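Local coordinates for 3-oxoacyl-[acyl-carrier protein] synthase (Thermus thermophilus, PDB 1UB7) that probably catalyses the first condensation of fatty acid synthesis, joining an acetyl group from acetyl-CoA to malonyl-ACP to give 3-oxobutanoyl-ACP, at residues Ile295-Leu303 and Ala314-Ala322. Numbering follows the deposited sequence.
Sequences IREGDHVLL and AAVLTWGGA
D299 O takes the backbone N of W319 at 2.8 Å, and the CA of T318 leans on the same oxygen in a CA-H...O contact. Next along, ND1 of H300 and OG1 of T318 lie 2.8 Å apart in a hydrogen bond at the edge of the imidazole, near its plane; with the hydroxyl anti to its own carbonyl carbon (chi1 -74°), the two side chains run side by side. H300 and T318 are a non-hydrogen-bonded pair at the open end of an antiparallel hairpin, where strand 300-307 begins and strand 311-318 finishes, the central two of a four-stranded sheet in the C-terminal half of this thiolase-like fold; the D299-W319 bond continues the pairing just past it. V301 and L317 form a hydrogen-bonded pair, V301 N reaching L317 O at 2.8 Å. At this open end I295, ahead of its strand, lays CG2 over one face of the W319 indole, while V301 CG2, within the strand, approaches W319 CE3 obliquely at 4.2 Å. Were W319 an alanine, I295 and V301 would probably lose their shared aromatic partner, with a gap opening beside V290 of helix 281-292. In the type II turn 296-299, G298 N binds W319 O at 2.9 Å; E297 OE1 receives G321 N from above its carboxylate plane at 3.1 Å, and its OE2 salt-bridges R168.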
loop_
_atom_site.group_PDB
_atom_site.type_symbol
_atom_site.label_atom_id
_atom_site.label_comp_id
_atom_site.label_asym_id
_atom_site.label_seq_id
_atom_site.Cartn_x
_atom_site.Cartn_y
_atom_site.Cartn_z
ATOM N N ILE A 295 8.283 19.544 21.352
ATOM C CA ILE A 295 9.163 18.657 20.620
ATOM C C ILE A 295 10.205 19.603 20.078
ATOM O O ILE A 295 9.864 20.654 19.543
ATOM C CB ILE A 295 8.443 17.945 19.436
ATOM C CG1 ILE A 295 7.668 16.731 19.951
ATOM C CG2 ILE A 295 9.455 17.503 18.385
ATOM C CD1 ILE A 295 6.936 15.967 18.847
ATOM N N ARG A 296 11.472 19.248 20.246
ATOM C CA ARG A 296 12.564 20.082 19.762
ATOM C C ARG A 296 13.718 19.214 19.306
ATOM O O ARG A 296 13.854 18.064 19.732
ATOM C CB ARG A 296 13.073 21.018 20.864
ATOM C CG ARG A 296 11.997 21.817 21.551
ATOM C CD ARG A 296 12.607 22.692 22.635
ATOM N NE ARG A 296 11.588 23.311 23.483
ATOM C CZ ARG A 296 11.854 24.177 24.454
ATOM N NH1 ARG A 296 13.110 24.526 24.704
ATOM N NH2 ARG A 296 10.866 24.707 25.159
ATOM N N GLU A 297 14.557 19.777 18.450
ATOM C CA GLU A 297 15.697 19.041 17.957
ATOM C C GLU A 297 16.399 18.421 19.143
ATOM O O GLU A 297 16.673 19.101 20.132
ATOM C CB GLU A 297 16.643 19.971 17.213
ATOM C CG GLU A 297 17.904 19.293 16.760
ATOM C CD GLU A 297 18.494 19.951 15.537
ATOM O OE1 GLU A 297 17.830 19.948 14.479
ATOM O OE2 GLU A 297 19.621 20.473 15.629
ATOM N N GLY A 298 16.656 17.119 19.061
ATOM C CA GLY A 298 17.333 16.434 20.146
ATOM C C GLY A 298 16.462 15.596 21.062
ATOM O O GLY A 298 16.990 14.727 21.755
ATOM N N ASP A 299 15.150 15.841 21.074
ATOM C CA ASP A 299 14.233 15.083 21.930
ATOM C C ASP A 299 13.968 13.669 21.414
ATOM O O ASP A 299 14.078 13.388 20.214
ATOM C CB ASP A 299 12.869 15.772 22.047
ATOM C CG ASP A 299 12.933 17.131 22.727
ATOM O OD1 ASP A 299 13.803 17.338 23.615
ATOM O OD2 ASP A 299 12.079 17.984 22.381
ATOM N N HIS A 300 13.608 12.777 22.330
ATOM C CA HIS A 300 13.282 11.414 21.953
ATOM C C HIS A 300 11.771 11.342 21.962
ATOM O O HIS A 300 11.144 11.511 23.003
ATOM C CB HIS A 300 13.864 10.418 22.948
ATOM C CG HIS A 300 15.353 10.481 23.043
ATOM N ND1 HIS A 300 16.167 10.484 21.931
ATOM C CD2 HIS A 300 16.179 10.566 24.115
ATOM C CE1 HIS A 300 17.431 10.571 22.312
ATOM N NE2 HIS A 300 17.465 10.622 23.632
ATOM N N VAL A 301 11.186 11.115 20.792
ATOM C CA VAL A 301 9.744 11.034 20.681
ATOM C C VAL A 301 9.291 9.617 20.366
ATOM O O VAL A 301 9.919 8.896 19.576
ATOM C CB VAL A 301 9.225 11.972 19.579
ATOM C CG1 VAL A 301 7.702 12.091 19.671
ATOM C CG2 VAL A 301 9.897 13.333 19.708
ATOM N N LEU A 302 8.199 9.210 20.996
ATOM C CA LEU A 302 7.672 7.891 20.752
ATOM C C LEU A 302 6.342 8.010 20.071
ATOM O O LEU A 302 5.483 8.782 20.506
ATOM C CB LEU A 302 7.486 7.103 22.042
ATOM C CG LEU A 302 6.790 5.784 21.696
ATOM C CD1 LEU A 302 7.491 4.665 22.405
ATOM C CD2 LEU A 302 5.275 5.856 22.027
ATOM N N LEU A 303 6.182 7.227 19.005
ATOM C CA LEU A 303 4.953 7.195 18.226
ATOM C C LEU A 303 4.409 5.782 18.382
ATOM O O LEU A 303 5.181 4.814 18.383
ATOM C CB LEU A 303 5.243 7.469 16.744
ATOM C CG LEU A 303 6.101 8.683 16.374
ATOM C CD1 LEU A 303 6.335 8.706 14.869
ATOM C CD2 LEU A 303 5.408 9.966 16.820
ATOM N N ALA A 314 4.780 1.117 16.437
ATOM C CA ALA A 314 5.372 2.081 17.337
ATOM C C ALA A 314 6.786 2.400 16.867
ATOM O O ALA A 314 7.473 1.551 16.290
ATOM C CB ALA A 314 5.407 1.518 18.749
ATOM N N ALA A 315 7.225 3.628 17.125
ATOM C CA ALA A 315 8.555 4.048 16.726
ATOM C C ALA A 315 9.160 5.066 17.691
ATOM O O ALA A 315 8.451 5.814 18.370
ATOM C CB ALA A 315 8.500 4.633 15.318
ATOM N N VAL A 316 10.485 5.067 17.753
ATOM C CA VAL A 316 11.224 5.988 18.588
ATOM C C VAL A 316 12.113 6.745 17.617
ATOM O O VAL A 316 12.887 6.144 16.859
ATOM C CB VAL A 316 12.087 5.248 19.639
ATOM C CG1 VAL A 316 13.125 6.198 20.232
ATOM C CG2 VAL A 316 11.192 4.699 20.743
ATOM N N LEU A 317 11.984 8.068 17.657
ATOM C CA LEU A 317 12.701 8.979 16.781
ATOM C C LEU A 317 13.318 10.111 17.576
ATOM O O LEU A 317 12.633 10.760 18.367
ATOM C CB LEU A 317 11.707 9.582 15.781
ATOM C CG LEU A 317 12.125 10.776 14.928
ATOM C CD1 LEU A 317 13.165 10.348 13.894
ATOM C CD2 LEU A 317 10.903 11.342 14.238
ATOM N N THR A 318 14.613 10.339 17.378
ATOM C CA THR A 318 15.299 11.439 18.040
ATOM C C THR A 318 15.088 12.601 17.067
ATOM O O THR A 318 15.697 12.647 15.996
ATOM C CB THR A 318 16.806 11.155 18.210
ATOM O OG1 THR A 318 17.000 10.187 19.255
ATOM C CG2 THR A 318 17.555 12.431 18.562
ATOM N N TRP A 319 14.209 13.527 17.454
ATOM C CA TRP A 319 13.840 14.679 16.633
ATOM C C TRP A 319 14.959 15.550 16.052
ATOM O O TRP A 319 16.028 15.706 16.642
ATOM C CB TRP A 319 12.872 15.573 17.419
ATOM C CG TRP A 319 11.984 16.375 16.529
ATOM C CD1 TRP A 319 12.137 17.686 16.173
ATOM C CD2 TRP A 319 10.832 15.896 15.815
ATOM N NE1 TRP A 319 11.153 18.053 15.278
ATOM C CE2 TRP A 319 10.340 16.974 15.040
ATOM C CE3 TRP A 319 10.170 14.660 15.754
ATOM C CZ2 TRP A 319 9.212 16.851 14.209
ATOM C CZ3 TRP A 319 9.044 14.540 14.927
ATOM C CH2 TRP A 319 8.580 15.629 14.167
ATOM N N GLY A 320 14.694 16.117 14.880
ATOM C CA GLY A 320 15.663 16.997 14.260
ATOM C C GLY A 320 16.803 16.324 13.531
ATOM O O GLY A 320 16.637 15.257 12.940
ATOM N N GLY A 321 17.971 16.952 13.598
ATOM C CA GLY A 321 19.146 16.435 12.927
ATOM C C GLY A 321 19.101 16.850 11.470
ATOM O O GLY A 321 19.991 16.501 10.695
ATOM N N ALA A 322 18.065 17.606 11.106
ATOM C CA ALA A 322 17.872 18.059 9.731
ATOM C C ALA A 322 19.132 18.671 9.185
ATOM O O ALA A 322 19.820 17.993 8.397
ATOM C CB ALA A 322 16.741 19.066 9.664
ATOM O OXT ALA A 322 19.421 19.815 9.572
#